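Local coordinates for beta-glucosidase (Chaetomella raphigera, PDB 6JXG), which probably hydrolyses terminal, non-reducing beta-D-glucosyl residues with release of beta-D-glucose, at residues L183-I197 with T217-V229. Residues are numbered along the deposited sequence; the frame is centred on the assembly and turned at random.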
# COMPACT_ATOMS: atom_id res chain seq x y z
N LEU A 183 -7.27 12.21 1.41
CA LEU A 183 -8.27 11.91 0.35
C LEU A 183 -7.71 11.56 -1.03
O LEU A 183 -8.31 10.78 -1.80
CB LEU A 183 -9.27 13.08 0.24
CG LEU A 183 -10.52 12.77 -0.60
CD1 LEU A 183 -11.34 11.70 0.08
CD2 LEU A 183 -11.31 14.07 -0.82
N TRP A 184 -6.54 12.13 -1.33
CA TRP A 184 -6.02 12.11 -2.66
C TRP A 184 -5.93 10.66 -3.28
O TRP A 184 -6.43 10.39 -4.37
CB TRP A 184 -4.72 12.84 -2.65
CG TRP A 184 -4.00 12.88 -3.96
CD1 TRP A 184 -3.47 11.85 -4.66
CD2 TRP A 184 -3.70 14.09 -4.72
NE1 TRP A 184 -2.87 12.32 -5.82
CE2 TRP A 184 -3.03 13.69 -5.89
CE3 TRP A 184 -3.92 15.44 -4.49
CZ2 TRP A 184 -2.57 14.60 -6.83
CZ3 TRP A 184 -3.50 16.38 -5.46
CH2 TRP A 184 -2.79 15.96 -6.59
N PRO A 185 -5.42 9.69 -2.52
CA PRO A 185 -5.43 8.34 -3.10
C PRO A 185 -6.80 7.74 -3.23
O PRO A 185 -7.00 6.92 -4.14
CB PRO A 185 -4.62 7.50 -2.16
CG PRO A 185 -4.21 8.40 -1.06
CD PRO A 185 -4.62 9.80 -1.30
N PHE A 186 -7.74 8.11 -2.36
CA PHE A 186 -9.10 7.64 -2.56
C PHE A 186 -9.73 8.25 -3.80
O PHE A 186 -10.46 7.58 -4.56
CB PHE A 186 -9.98 7.89 -1.34
CG PHE A 186 -9.73 6.93 -0.23
CD1 PHE A 186 -10.31 5.66 -0.23
CD2 PHE A 186 -8.88 7.29 0.82
CE1 PHE A 186 -10.11 4.78 0.79
CE2 PHE A 186 -8.69 6.40 1.87
CZ PHE A 186 -9.35 5.13 1.88
N ALA A 187 -9.41 9.51 -4.08
CA ALA A 187 -9.92 10.14 -5.32
C ALA A 187 -9.37 9.45 -6.55
O ALA A 187 -10.14 9.14 -7.51
CB ALA A 187 -9.60 11.65 -5.33
N ASP A 188 -8.06 9.13 -6.55
CA ASP A 188 -7.46 8.32 -7.67
C ASP A 188 -8.17 6.96 -7.82
O ASP A 188 -8.49 6.49 -8.91
CB ASP A 188 -5.95 8.09 -7.50
CG ASP A 188 -5.08 9.26 -8.03
OD1 ASP A 188 -5.61 10.38 -8.36
OD2 ASP A 188 -3.90 9.00 -8.18
N ALA A 189 -8.46 6.35 -6.69
CA ALA A 189 -9.14 5.07 -6.68
C ALA A 189 -10.53 5.14 -7.28
O ALA A 189 -10.90 4.33 -8.09
CB ALA A 189 -9.18 4.53 -5.29
N ILE A 190 -11.31 6.10 -6.87
CA ILE A 190 -12.60 6.36 -7.47
C ILE A 190 -12.55 6.66 -8.98
O ILE A 190 -13.35 6.08 -9.75
CB ILE A 190 -13.30 7.48 -6.70
CG1 ILE A 190 -13.58 6.98 -5.26
CG2 ILE A 190 -14.57 7.89 -7.39
CD1 ILE A 190 -14.01 8.01 -4.21
N LYS A 191 -11.66 7.53 -9.41
CA LYS A 191 -11.39 7.76 -10.86
C LYS A 191 -11.06 6.48 -11.60
O LYS A 191 -11.48 6.27 -12.72
CB LYS A 191 -10.25 8.78 -11.00
CG LYS A 191 -9.80 9.04 -12.44
CD LYS A 191 -10.88 9.88 -13.16
CE LYS A 191 -10.52 10.21 -14.64
NZ LYS A 191 -9.89 9.09 -15.36
N ALA A 192 -10.33 5.55 -10.96
CA ALA A 192 -10.07 4.30 -11.60
C ALA A 192 -11.26 3.28 -11.52
O ALA A 192 -11.06 2.13 -11.66
CB ALA A 192 -8.82 3.67 -11.02
N ASN A 193 -12.43 3.74 -11.09
CA ASN A 193 -13.69 2.92 -11.09
C ASN A 193 -13.66 1.81 -10.09
O ASN A 193 -14.27 0.77 -10.25
CB ASN A 193 -14.04 2.40 -12.47
CG ASN A 193 -14.50 3.52 -13.39
OD1 ASN A 193 -15.25 4.41 -12.98
ND2 ASN A 193 -13.99 3.53 -14.59
N VAL A 194 -12.95 2.05 -8.99
CA VAL A 194 -13.06 1.12 -7.84
C VAL A 194 -14.52 0.77 -7.49
O VAL A 194 -15.42 1.63 -7.38
CB VAL A 194 -12.24 1.54 -6.63
CG1 VAL A 194 -12.99 2.56 -5.79
CG2 VAL A 194 -11.86 0.34 -5.74
N ALA A 195 -14.77 -0.52 -7.33
CA ALA A 195 -16.16 -1.02 -7.11
C ALA A 195 -16.73 -0.69 -5.76
O ALA A 195 -17.97 -0.51 -5.59
CB ALA A 195 -16.18 -2.54 -7.34
N SER A 196 -15.85 -0.65 -4.74
CA SER A 196 -16.28 -0.48 -3.33
C SER A 196 -15.22 0.25 -2.51
O SER A 196 -14.03 0.30 -2.89
CB SER A 196 -16.63 -1.83 -2.66
OG SER A 196 -15.49 -2.63 -2.52
N ILE A 197 -15.66 0.84 -1.42
CA ILE A 197 -14.75 1.50 -0.48
C ILE A 197 -15.21 1.09 0.88
O ILE A 197 -16.41 0.95 1.13
CB ILE A 197 -14.88 3.05 -0.63
CG1 ILE A 197 -14.26 3.53 -1.97
CG2 ILE A 197 -14.27 3.73 0.56
CD1 ILE A 197 -14.63 4.94 -2.31
N THR A 217 -21.42 13.02 1.51
CA THR A 217 -21.03 14.37 1.00
C THR A 217 -19.67 14.38 0.29
O THR A 217 -19.48 15.06 -0.71
CB THR A 217 -21.05 15.41 2.13
OG1 THR A 217 -20.12 15.04 3.15
CG2 THR A 217 -22.45 15.49 2.72
N ILE A 218 -18.71 13.58 0.78
CA ILE A 218 -17.39 13.54 0.14
C ILE A 218 -17.31 12.42 -0.91
O ILE A 218 -17.10 12.69 -2.09
CB ILE A 218 -16.27 13.36 1.15
CG1 ILE A 218 -16.32 14.46 2.25
CG2 ILE A 218 -14.94 13.28 0.43
CD1 ILE A 218 -16.34 15.88 1.70
N LEU A 219 -17.46 11.15 -0.49
CA LEU A 219 -17.29 10.05 -1.45
C LEU A 219 -18.34 10.14 -2.58
O LEU A 219 -17.98 10.16 -3.79
CB LEU A 219 -17.43 8.71 -0.74
CG LEU A 219 -16.19 8.03 -0.11
CD1 LEU A 219 -14.84 8.67 -0.25
CD2 LEU A 219 -16.46 7.05 1.04
N LYS A 220 -19.61 10.13 -2.20
CA LYS A 220 -20.67 10.07 -3.21
C LYS A 220 -21.03 11.42 -3.84
O LYS A 220 -21.60 11.42 -4.95
CB LYS A 220 -21.91 9.41 -2.60
CG LYS A 220 -21.60 8.01 -2.07
CD LYS A 220 -22.73 7.31 -1.39
CE LYS A 220 -22.43 5.83 -1.17
NZ LYS A 220 -23.55 5.19 -0.46
N GLY A 221 -20.74 12.52 -3.13
CA GLY A 221 -21.06 13.90 -3.62
C GLY A 221 -19.86 14.49 -4.38
O GLY A 221 -19.82 14.46 -5.61
N GLU A 222 -18.86 14.94 -3.62
CA GLU A 222 -17.71 15.60 -4.18
C GLU A 222 -17.04 14.72 -5.22
O GLU A 222 -16.69 15.19 -6.24
CB GLU A 222 -16.65 16.01 -3.15
CG GLU A 222 -17.03 17.01 -2.13
CD GLU A 222 -15.81 17.69 -1.42
OE1 GLU A 222 -16.11 18.65 -0.69
OE2 GLU A 222 -14.66 17.27 -1.60
N LEU A 223 -16.85 13.46 -4.89
CA LEU A 223 -16.12 12.56 -5.73
C LEU A 223 -17.05 11.67 -6.65
O LEU A 223 -16.53 10.91 -7.46
CB LEU A 223 -15.14 11.75 -4.88
CG LEU A 223 -14.08 12.57 -4.10
CD1 LEU A 223 -13.22 11.65 -3.29
CD2 LEU A 223 -13.22 13.35 -5.10
N ASP A 224 -18.38 11.82 -6.53
CA ASP A 224 -19.31 11.17 -7.43
C ASP A 224 -19.09 9.66 -7.56
O ASP A 224 -19.24 9.08 -8.64
CB ASP A 224 -19.24 11.86 -8.77
CG ASP A 224 -20.50 11.66 -9.61
OD1 ASP A 224 -20.33 11.67 -10.85
OD2 ASP A 224 -21.57 11.41 -9.05
N PHE A 225 -18.78 9.05 -6.42
CA PHE A 225 -18.52 7.65 -6.39
C PHE A 225 -19.82 6.87 -6.72
O PHE A 225 -20.88 7.10 -6.08
CB PHE A 225 -18.03 7.31 -4.99
CG PHE A 225 -17.84 5.83 -4.73
CD1 PHE A 225 -17.01 5.04 -5.53
CD2 PHE A 225 -18.44 5.24 -3.61
CE1 PHE A 225 -16.82 3.67 -5.23
CE2 PHE A 225 -18.30 3.86 -3.39
CZ PHE A 225 -17.47 3.11 -4.17
N GLN A 226 -19.73 5.95 -7.67
CA GLN A 226 -20.89 5.20 -8.16
C GLN A 226 -21.04 3.79 -7.55
O GLN A 226 -22.13 3.22 -7.65
CB GLN A 226 -20.87 5.09 -9.68
CG GLN A 226 -20.87 6.42 -10.42
CD GLN A 226 -22.17 7.13 -10.20
OE1 GLN A 226 -23.25 6.55 -10.42
NE2 GLN A 226 -22.11 8.37 -9.73
N GLY A 227 -20.00 3.27 -6.87
CA GLY A 227 -20.08 2.03 -6.16
C GLY A 227 -20.69 2.11 -4.76
O GLY A 227 -21.48 3.02 -4.40
N PHE A 228 -20.28 1.17 -3.93
CA PHE A 228 -20.90 0.95 -2.67
C PHE A 228 -19.84 1.01 -1.56
O PHE A 228 -18.67 0.74 -1.79
CB PHE A 228 -21.70 -0.33 -2.62
CG PHE A 228 -20.90 -1.55 -2.59
CD1 PHE A 228 -20.57 -2.16 -1.38
CD2 PHE A 228 -20.52 -2.17 -3.81
CE1 PHE A 228 -19.84 -3.32 -1.36
CE2 PHE A 228 -19.82 -3.34 -3.80
CZ PHE A 228 -19.49 -3.97 -2.57
N VAL A 229 -20.30 1.46 -0.40
CA VAL A 229 -19.49 1.53 0.83
C VAL A 229 -19.80 0.39 1.76
O VAL A 229 -20.94 0.13 2.06
CB VAL A 229 -19.73 2.88 1.55
CG1 VAL A 229 -18.82 2.91 2.78
CG2 VAL A 229 -19.37 4.03 0.61
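Two successive helix-strand units of the TIM-barrel-like N-terminal domain meet here: the parallel strands beginning at S196 and F228 pair at one end, while A187 and I190 of helix 184-191, with L183 just before them, pack on I218 and L219 of helix 214-222 and on L223 just after it, on the face of the sheet that carries I197. In the strands, I197 N donates to F228 O (3.0 Å), whereas the bond from F228 N to A195 O is weak at 3.3 Å; A195 O is also held by S291 OG. F225 fills the corner between helices and strands. With CG anti to the backbone N (chi1 174°), its ring turns back under the first strand, where I197 CD1 sits squarely over one face, 3.7 Å from the centroid, and G227 N lies over the other. V194 O meets the ring edge in plane, 3.3 Å from F225 CE1, and I190 CG1 lies against CD1 of F225, the two side chains crossing at about a right angle. Farther along, the I190 side chain also crosses that of L223, I190 CD1 lying 3.8 Å from L223 CD1, and L183 meets the same leucine tip to tip. On the sheet's other face, S196 CB makes a CH-pi contact with F228, 3.7 Å from the ring centroid. Replacing F225 by an alanine is likely to open a gap beneath I197 CD1. Apolar packing thus unites the two units, while the backbone ladder, continuing from I197 to V230, sets the strand register.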